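Long-range contacts in glycoside hydrolase family 61 (Trichoderma reesei QM6a, PDB 5O2X), which is a copper-dependent lytic polysaccharide monooxygenase of family AA9 that probably cleaves cellulose chains by oxidation: residues A[202-207]-A[216-221]; A[87-92]-A[158-163]. All coordinates share one frame; numbering follows the deposited sequence. Where two conformers were deposited one is given.

Contact 1: residues A[202-207]-A[216-221]. With MAN (alpha-D-mannopyranose), chain F.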
ATOM      1  N   THR A 202      10.055  -6.185 -16.785  1.00  5.84           N
ATOM      2  CA  THR A 202       9.491  -7.057 -17.821  1.00  6.86           C
ATOM      3  C   THR A 202       8.376  -7.961 -17.286  1.00  6.08           C
ATOM      4  O   THR A 202       7.899  -8.820 -18.039  1.00  7.24           O
ATOM      5  CB  THR A 202      10.591  -7.943 -18.392  1.00 10.51           C
ATOM      6  OG1 THR A 202      11.141  -8.689 -17.290  1.00 12.48           O
ATOM      7  CG2 THR A 202      11.673  -7.116 -19.104  1.00 13.00           C
ATOM      8  N   ASP A 203       7.963  -7.828 -16.035  1.00  5.55           N
ATOM      9  CA  ASP A 203       6.927  -8.718 -15.521  1.00  5.47           C
ATOM     10  C   ASP A 203       5.661  -8.570 -16.345  1.00  5.52           C
ATOM     11  O   ASP A 203       5.340  -7.485 -16.859  1.00  5.42           O
ATOM     12  CB  ASP A 203       6.604  -8.379 -14.066  1.00  5.88           C
ATOM     13  CG  ASP A 203       7.678  -8.835 -13.072  1.00  7.49           C
ATOM     14  OD1 ASP A 203       8.577  -9.600 -13.463  1.00  9.46           O
ATOM     15  OD2 ASP A 203       7.612  -8.370 -11.914  1.00  8.50           O
ATOM     16  N   PRO A 204       4.870  -9.650 -16.460  1.00  5.82           N
ATOM     17  CA  PRO A 204       3.676  -9.600 -17.332  1.00  6.37           C
ATOM     18  C   PRO A 204       2.603  -8.629 -16.887  1.00  5.99           C
ATOM     19  O   PRO A 204       1.812  -8.198 -17.734  1.00  6.81           O
ATOM     20  CB  PRO A 204       3.198 -11.065 -17.339  1.00  8.61           C
ATOM     21  CG  PRO A 204       3.768 -11.639 -16.099  1.00  9.09           C
ATOM     22  CD  PRO A 204       5.105 -11.007 -15.910  1.00  6.54           C
ATOM     23  N   GLY A 205       2.571  -8.278 -15.614  1.00  5.64           N
ATOM     24  CA  GLY A 205       1.641  -7.268 -15.127  1.00  5.50           C
ATOM     25  C   GLY A 205       2.221  -5.869 -15.007  1.00  4.87           C
ATOM     26  O   GLY A 205       1.567  -4.954 -14.520  1.00  5.69           O
ATOM     27  N   VAL A 206       3.458  -5.701 -15.471  1.00  5.01           N
ATOM     28  CA  VAL A 206       4.184  -4.412 -15.477  1.00  5.00           C
ATOM     29  C   VAL A 206       4.305  -3.866 -16.896  1.00  4.73           C
ATOM     30  O   VAL A 206       4.013  -2.703 -17.121  1.00  5.23           O
ATOM     31  CB  VAL A 206       5.564  -4.556 -14.812  1.00  5.14           C
ATOM     32  CG1 VAL A 206       6.407  -3.286 -15.021  1.00  5.38           C
ATOM     33  CG2 VAL A 206       5.409  -4.870 -13.335  1.00  5.50           C
ATOM     34  N   LEU A 207       4.767  -4.713 -17.812  1.00  5.10           N
ATOM     35  CA  LEU A 207       4.925  -4.338 -19.221  1.00  5.23           C
ATOM     36  C   LEU A 207       3.732  -4.980 -19.935  1.00  5.44           C
ATOM     37  O   LEU A 207       3.748  -6.179 -20.242  1.00  6.55           O
ATOM     38  CB  LEU A 207       6.286  -4.812 -19.743  1.00  5.50           C
ATOM     39  CG  LEU A 207       6.543  -4.491 -21.211  1.00  6.16           C
ATOM     40  CD1 LEU A 207       6.513  -2.999 -21.475  1.00  7.23           C
ATOM     41  CD2 LEU A 207       7.875  -5.067 -21.624  1.00  7.22           C
ATOM     42  N   ASN A 216      -6.178 -10.572 -20.120  1.00 10.04           N
ATOM     43  CA  ASN A 216      -5.922 -11.211 -18.853  1.00 11.04           C
ATOM     44  C   ASN A 216      -4.819 -10.444 -18.105  1.00  9.73           C
ATOM     45  O   ASN A 216      -4.063  -9.682 -18.719  1.00 12.78           O
ATOM     46  CB  ASN A 216      -5.496 -12.648 -19.008  1.00 14.88           C
ATOM     47  CG  ASN A 216      -6.586 -13.537 -19.558  1.00 20.04           C
ATOM     48  OD1 ASN A 216      -6.333 -14.376 -20.422  1.00 30.08           O
ATOM     49  ND2 ASN A 216      -7.772 -13.436 -18.986  1.00 23.17           N
ATOM     50  N   TYR A 217      -4.743 -10.649 -16.783  1.00  8.47           N
ATOM     51  CA  TYR A 217      -3.805  -9.869 -15.966  1.00  7.29           C
ATOM     52  C   TYR A 217      -3.223 -10.655 -14.828  1.00  7.60           C
ATOM     53  O   TYR A 217      -3.985 -11.141 -14.000  1.00 10.73           O
ATOM     54  CB  TYR A 217      -4.444  -8.608 -15.424  1.00  7.65           C
ATOM     55  CG  TYR A 217      -3.445  -7.703 -14.752  1.00  6.75           C
ATOM     56  CD1 TYR A 217      -2.532  -7.027 -15.516  1.00  6.59           C
ATOM     57  CD2 TYR A 217      -3.386  -7.567 -13.387  1.00  6.47           C
ATOM     58  CE1 TYR A 217      -1.587  -6.212 -14.936  1.00  6.12           C
ATOM     59  CE2 TYR A 217      -2.443  -6.740 -12.786  1.00  6.22           C
ATOM     60  CZ  TYR A 217      -1.531  -6.070 -13.574  1.00  5.78           C
ATOM     61  OH  TYR A 217      -0.594  -5.296 -12.962  1.00  6.11           O
ATOM     62  N   ILE A 218      -1.882 -10.714 -14.745  1.00  6.54           N
ATOM     63  CA  ILE A 218      -1.152 -11.338 -13.634  1.00  6.76           C
ATOM     64  C   ILE A 218      -0.648 -10.222 -12.727  1.00  5.73           C
ATOM     65  O   ILE A 218       0.262  -9.482 -13.121  1.00  5.78           O
ATOM     66  CB  ILE A 218       0.007 -12.203 -14.150  1.00  7.88           C
ATOM     67  CG1 ILE A 218      -0.517 -13.299 -15.088  1.00  9.73           C
ATOM     68  CG2 ILE A 218       0.798 -12.773 -12.968  1.00  9.33           C
ATOM     69  CD1 ILE A 218       0.589 -14.072 -15.765  1.00 12.24           C
ATOM     70  N   ILE A 219      -1.194 -10.115 -11.538  1.00  6.16           N
ATOM     71  CA  ILE A 219      -0.778  -9.071 -10.627  1.00  5.96           C
ATOM     72  C   ILE A 219       0.685  -9.313 -10.275  1.00  5.69           C
ATOM     73  O   ILE A 219       1.046 -10.432  -9.924  1.00  6.27           O
ATOM     74  CB  ILE A 219      -1.622  -9.057  -9.337  1.00  6.67           C
ATOM     75  CG1 ILE A 219      -3.112  -8.886  -9.636  1.00  7.54           C
ATOM     76  CG2 ILE A 219      -1.126  -7.993  -8.367  1.00  7.35           C
ATOM     77  CD1 ILE A 219      -3.973  -9.088  -8.443  1.00  9.55           C
ATOM     78  N   PRO A 220       1.555  -8.295 -10.332  1.00  5.92           N
ATOM     79  CA  PRO A 220       2.935  -8.440  -9.980  0.74  6.39           C
ATOM     80  C   PRO A 220       3.150  -8.784  -8.513  1.00  5.41           C
ATOM     81  O   PRO A 220       2.296  -8.534  -7.661  1.00  5.93           O
ATOM     82  CB  PRO A 220       3.533  -7.029 -10.346  0.74  8.19           C
ATOM     83  CG  PRO A 220       2.587  -6.467 -11.357  0.74  7.69           C
ATOM     84  CD  PRO A 220       1.248  -6.963 -10.914  0.74  6.49           C
ATOM     85  N   GLY A 221       4.325  -9.319  -8.241  1.00  5.33           N
ATOM     86  CA  GLY A 221       4.737  -9.638  -6.884  1.00  5.75           C
ATOM     87  C   GLY A 221       4.392 -11.061  -6.478  1.00  5.63           C
ATOM     88  O   GLY A 221       3.898 -11.873  -7.267  1.00  6.76           O
TER
HETATM   89  C1  MAN F 305      11.044 -10.131 -17.363  0.62 13.53           C
HETATM   90  C2  MAN F 305      11.155 -10.770 -15.964  0.62 14.88           C
HETATM   91  C3  MAN F 305      12.534 -10.560 -15.379  0.62 16.41           C
HETATM   92  C4  MAN F 305      13.546 -11.088 -16.357  0.62 16.24           C
HETATM   93  C5  MAN F 305      13.374 -10.387 -17.693  0.62 16.19           C
HETATM   94  C6  MAN F 305      14.407 -10.898 -18.688  0.62 17.19           C
HETATM   95  O2  MAN F 305      10.917 -12.185 -15.996  0.62 18.42           O
HETATM   96  O3  MAN F 305      12.655 -11.205 -14.103  0.62 20.47           O
HETATM   97  O4  MAN F 305      14.826 -10.834 -15.775  0.62 20.26           O
HETATM   98  O5  MAN F 305      12.062 -10.631 -18.206  0.62 13.97           O
HETATM   99  O6  MAN F 305      14.254 -10.210 -19.936  0.62 20.85           O
HETATM  100  O   HOH W   1       6.000 -10.037 -10.442  0.80  8.58           O
HETATM  101  O   HOH W   2      -0.496  -9.841 -17.072  1.00  8.91           O
HETATM  102  O   HOH W   3       3.122  -9.596 -13.211  0.95  5.95           O
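The hydroxyl of Tyr217 donates a hydrogen bond to the carbonyl of Gly205, OH to O 2.7 Å, meeting the oxygen at a C=O...donor angle of 124° and tilted 15° from the carbonyl plane. CG of Tyr217 stands anti to the backbone N (chi1 -172°), which carries the ring alongside Gly205, with CE1 3.4 Å from the glycine CA. Gly205 CA lies 3.3 Å from Ile218 O in a C-H...O contact; a beta carbon at this position would clash with that oxygen and with Pro220 CD. The prolines and their aliphatic partners complete the first shell: Val206 CG2 lies 3.8 Å from Pro220 CG, and Pro204 CG rests 4.0 Å from Ile218 CD1. Three waters bridge the loops. One accepts from Gly205 N and donates to Ile218 O, another ties Asp203 OD2 to Gly221 N, and the third accepts from Ile218 N with a weak bond to Pro204 O. A phenylalanine in place of Tyr217 would lack the hydroxyl and would probably leave the Gly205 carbonyl without this donor. Asp203 O, accepting from the N atoms of Val206 and Leu207, holds the turn, while Thr202 OG1 carries an O-linked mannose. Both segments belong to the long loop region between strands 193-194 and 241-243. Trp128 of strand 127-128 meets the Tyr217 ring edge-to-face, and Lys113 NZ of strand 110-121 bonds to Pro220 O.

Contact 2: residues A[87-92]-A[158-163]. With SO4 (sulfate ion), chain T.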
ATOM      1  N   PRO A  87      -6.183   3.628 -14.277  1.00  4.96           N
ATOM      2  CA  PRO A  87      -6.543   2.208 -14.168  1.00  5.04           C
ATOM      3  C   PRO A  87      -5.354   1.351 -13.697  1.00  4.70           C
ATOM      4  O   PRO A  87      -4.245   1.496 -14.199  1.00  5.46           O
ATOM      5  CB  PRO A  87      -6.880   1.848 -15.620  1.00  5.93           C
ATOM      6  CG  PRO A  87      -5.974   2.731 -16.448  1.00  6.34           C
ATOM      7  CD  PRO A  87      -5.952   4.023 -15.688  1.00  6.29           C
ATOM      8  N   GLY A  88      -5.641   0.445 -12.768  1.00  4.54           N
ATOM      9  CA  GLY A  88      -4.676  -0.560 -12.415  1.00  4.48           C
ATOM     10  C   GLY A  88      -5.014  -1.292 -11.135  1.00  4.32           C
ATOM     11  O   GLY A  88      -6.048  -1.057 -10.501  1.00  4.61           O
ATOM     12  N   PRO A  89      -4.118  -2.210 -10.742  1.00  4.32           N
ATOM     13  CA  PRO A  89      -4.333  -3.061  -9.572  1.00  4.30           C
ATOM     14  C   PRO A  89      -3.965  -2.366  -8.269  1.00  4.04           C
ATOM     15  O   PRO A  89      -3.285  -1.334  -8.239  1.00  4.41           O
ATOM     16  CB  PRO A  89      -3.341  -4.216  -9.837  1.00  4.86           C
ATOM     17  CG  PRO A  89      -2.192  -3.549 -10.533  1.00  4.86           C
ATOM     18  CD  PRO A  89      -2.894  -2.556 -11.466  1.00  4.79           C
ATOM     19  N   ILE A  90      -4.417  -2.997  -7.181  1.00  3.81           N
ATOM     20  CA  ILE A  90      -4.131  -2.540  -5.822  1.00  3.90           C
ATOM     21  C   ILE A  90      -3.660  -3.753  -5.026  1.00  4.03           C
ATOM     22  O   ILE A  90      -4.273  -4.838  -5.109  1.00  4.37           O
ATOM     23  CB  ILE A  90      -5.381  -1.905  -5.167  1.00  4.30           C
ATOM     24  CG1 ILE A  90      -5.745  -0.634  -5.938  1.00  4.58           C
ATOM     25  CG2 ILE A  90      -5.117  -1.586  -3.700  1.00  4.95           C
ATOM     26  CD1 ILE A  90      -7.051   0.009  -5.511  1.00  5.55           C
ATOM     27  N   VAL A  91      -2.560  -3.578  -4.281  1.00  3.89           N
ATOM     28  CA  VAL A  91      -1.996  -4.650  -3.464  1.00  3.97           C
ATOM     29  C   VAL A  91      -1.613  -4.097  -2.115  1.00  3.95           C
ATOM     30  O   VAL A  91      -1.352  -2.908  -1.924  1.00  4.85           O
ATOM     31  CB  VAL A  91      -0.743  -5.266  -4.166  1.00  4.42           C
ATOM     32  CG1 VAL A  91      -1.135  -6.054  -5.406  1.00  5.07           C
ATOM     33  CG2 VAL A  91       0.322  -4.232  -4.473  1.00  4.91           C
ATOM     34  N   ASP A  92      -1.534  -5.023  -1.142  1.00  3.76           N
ATOM     35  CA  ASP A  92      -1.099  -4.685   0.209  1.00  3.90           C
ATOM     36  C   ASP A  92      -0.173  -5.754   0.725  1.00  4.09           C
ATOM     37  O   ASP A  92      -0.423  -6.962   0.524  1.00  4.07           O
ATOM     38  CB  ASP A  92      -2.273  -4.566   1.198  1.00  4.21           C
ATOM     39  CG  ASP A  92      -3.129  -3.371   0.875  1.00  4.52           C
ATOM     40  OD1 ASP A  92      -2.861  -2.267   1.385  1.00  4.98           O
ATOM     41  OD2 ASP A  92      -4.115  -3.513   0.077  1.00  5.01           O
ATOM     42  N   GLU A 158      -0.327  -0.162  -2.042  1.00  3.54           N
ATOM     43  CA  GLU A 158       0.176   0.339  -3.310  1.00  3.65           C
ATOM     44  C   GLU A 158      -0.901   0.244  -4.378  1.00  4.02           C
ATOM     45  O   GLU A 158      -1.546  -0.785  -4.567  1.00  4.53           O
ATOM     46  CB  GLU A 158       1.377  -0.517  -3.723  1.00  3.82           C
ATOM     47  CG  GLU A 158       2.070  -0.141  -5.013  1.00  4.16           C
ATOM     48  CD  GLU A 158       3.266  -1.032  -5.266  1.00  4.40           C
ATOM     49  OE1 GLU A 158       3.149  -2.254  -4.964  1.00  4.86           O
ATOM     50  OE2 GLU A 158       4.326  -0.531  -5.702  1.00  4.64           O
ATOM     51  N   ILE A 159      -1.036   1.333  -5.150  1.00  3.88           N
ATOM     52  CA  ILE A 159      -1.755   1.337  -6.419  1.00  4.00           C
ATOM     53  C   ILE A 159      -0.696   1.314  -7.511  1.00  4.00           C
ATOM     54  O   ILE A 159       0.328   1.992  -7.414  1.00  4.26           O
ATOM     55  CB  ILE A 159      -2.626   2.607  -6.602  1.00  4.62           C
ATOM     56  CG1 ILE A 159      -3.616   2.811  -5.456  1.00  4.73           C
ATOM     57  CG2 ILE A 159      -3.372   2.518  -7.922  1.00  5.67           C
ATOM     58  CD1 ILE A 159      -4.366   4.117  -5.547  1.00  5.37           C
ATOM     59  N   ILE A 160      -0.938   0.530  -8.566  1.00  4.20           N
ATOM     60  CA  ILE A 160      -0.091   0.577  -9.760  1.00  4.76           C
ATOM     61  C   ILE A 160      -0.985   1.129 -10.873  1.00  5.06           C
ATOM     62  O   ILE A 160      -2.169   0.738 -11.019  1.00  7.14           O
ATOM     63  CB  ILE A 160       0.483  -0.794 -10.099  1.00  5.47           C
ATOM     64  CG1 ILE A 160       1.249  -1.382  -8.900  1.00  5.59           C
ATOM     65  CG2 ILE A 160       1.415  -0.660 -11.315  1.00  6.71           C
ATOM     66  CD1 ILE A 160       1.764  -2.753  -9.100  1.00  7.14           C
ATOM     67  N   ALA A 161      -0.501   2.116 -11.613  1.00  4.51           N
ATOM     68  CA  ALA A 161      -1.203   2.663 -12.747  1.00  4.43           C
ATOM     69  C   ALA A 161      -0.612   2.108 -14.026  1.00  4.59           C
ATOM     70  O   ALA A 161       0.611   2.129 -14.221  1.00  4.76           O
ATOM     71  CB  ALA A 161      -1.115   4.164 -12.756  1.00  5.07           C
ATOM     72  N   LEU A 162      -1.512   1.651 -14.919  1.00  4.52           N
ATOM     73  CA  LEU A 162      -1.124   0.928 -16.115  1.00  4.73           C
ATOM     74  C   LEU A 162      -1.468   1.646 -17.414  1.00  4.83           C
ATOM     75  O   LEU A 162      -1.294   1.056 -18.485  1.00  5.51           O
ATOM     76  CB  LEU A 162      -1.730  -0.479 -16.111  1.00  4.95           C
ATOM     77  CG  LEU A 162      -1.316  -1.374 -14.956  1.00  5.35           C
ATOM     78  CD1 LEU A 162      -2.079  -2.689 -15.060  1.00  6.10           C
ATOM     79  CD2 LEU A 162       0.193  -1.609 -14.911  1.00  5.79           C
ATOM     80  N   HIS A 163      -1.986   2.867 -17.354  1.00  5.24           N
ATOM     81  CA  HIS A 163      -2.370   3.559 -18.590  1.00  5.83           C
ATOM     82  C   HIS A 163      -1.217   3.778 -19.567  1.00  6.17           C
ATOM     83  O   HIS A 163      -1.437   3.861 -20.770  1.00  8.40           O
ATOM     84  CB  HIS A 163      -3.030   4.887 -18.244  1.00  6.27           C
ATOM     85  CG  HIS A 163      -2.175   5.771 -17.406  1.00  6.45           C
ATOM     86  ND1 HIS A 163      -1.811   5.436 -16.119  1.00  6.39           N
ATOM     87  CD2 HIS A 163      -1.555   6.937 -17.713  1.00  8.02           C
ATOM     88  CE1 HIS A 163      -1.018   6.390 -15.663  1.00  6.90           C
ATOM     89  NE2 HIS A 163      -0.854   7.312 -16.599  1.00  8.03           N
TER
HETATM   90  S   SO4 T 319       0.296  10.799 -16.982  0.59 18.32           S
HETATM   91  O1  SO4 T 319      -0.683  10.743 -18.086  0.40 22.85           O
HETATM   92  O2  SO4 T 319       1.317  11.746 -17.463  0.61 21.84           O
HETATM   93  O3  SO4 T 319      -0.390  11.210 -15.725  0.64 20.51           O
HETATM   94  O4  SO4 T 319       0.836   9.505 -16.727  0.87 17.94           O
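Val91 and Glu158 form an antiparallel hydrogen-bonded pair, Val91 N bonding to Glu158 O at 3.0 Å and Glu158 N returning a bond to Val91 O. Their side chains run side by side, Val91 CG2 lying 3.5 Å from Glu158 OE1. The buried carboxylate is well supplied with partners: OE1 takes the Tyr199 hydroxyl and a salt bridge from Arg156, OE2 the side-chain ND2 of Asn173. On the other face Ile90 and Ile159, a non-hydrogen-bonded pair, point the same way with their CG1 atoms 4.1 Å apart. This is the pairing of strands 90-96 and 151-161 within the beta-sandwich core of an AA9 enzyme. The ladder continues ahead of strand 90-96, where Ile160 N bonds to Pro89 O and, past the end of 151-161, Leu162 N to Pro87 O. Packing is close at Gly88, where CA comes 3.1 Å from Ile160 O and a beta carbon would collide with that oxygen. Pro89 fills the next place, its CD 3.7 Å from Leu162 CD1 and its CG against Ile160 CB. The copper-site end is the more open: Pro87 and His163 are partly exposed, and their side chains cross at about a right angle, Pro87 CD to His163 CB 4.0 Å. There His163 stacks on the copper ligand His86, its side chain about 5 Å from the copper. At the ring edge His163 NE2 donates to O4 of a sulfate, 2.8 Å away, probably from the crystallisation liquor and also held by Gln172.

Contact 2 is a buried strand pairing whose centre lies about 10 Å from that of the chain; contact 1, about 17 Å out, joins two irregular loop segments and is only partly buried. Backbone hydrogen bonds hold contact 2, whereas contact 1 relies on a tyrosine hydroxyl, bridging waters and proline packing. The two meet directly: Tyr217 OH packs 3.4 Å from Pro89 CG, and Ile219 CG2 lies 3.5 Å from Val91 CG1, laying 216-221 over the sheet. From the other loop segment, Gly205 O packs 3.6 Å from Leu162 CD2. Trp128 touches both contacts, meeting Tyr217 in contact 1 and Pro87, Pro89 and Leu162 in contact 2.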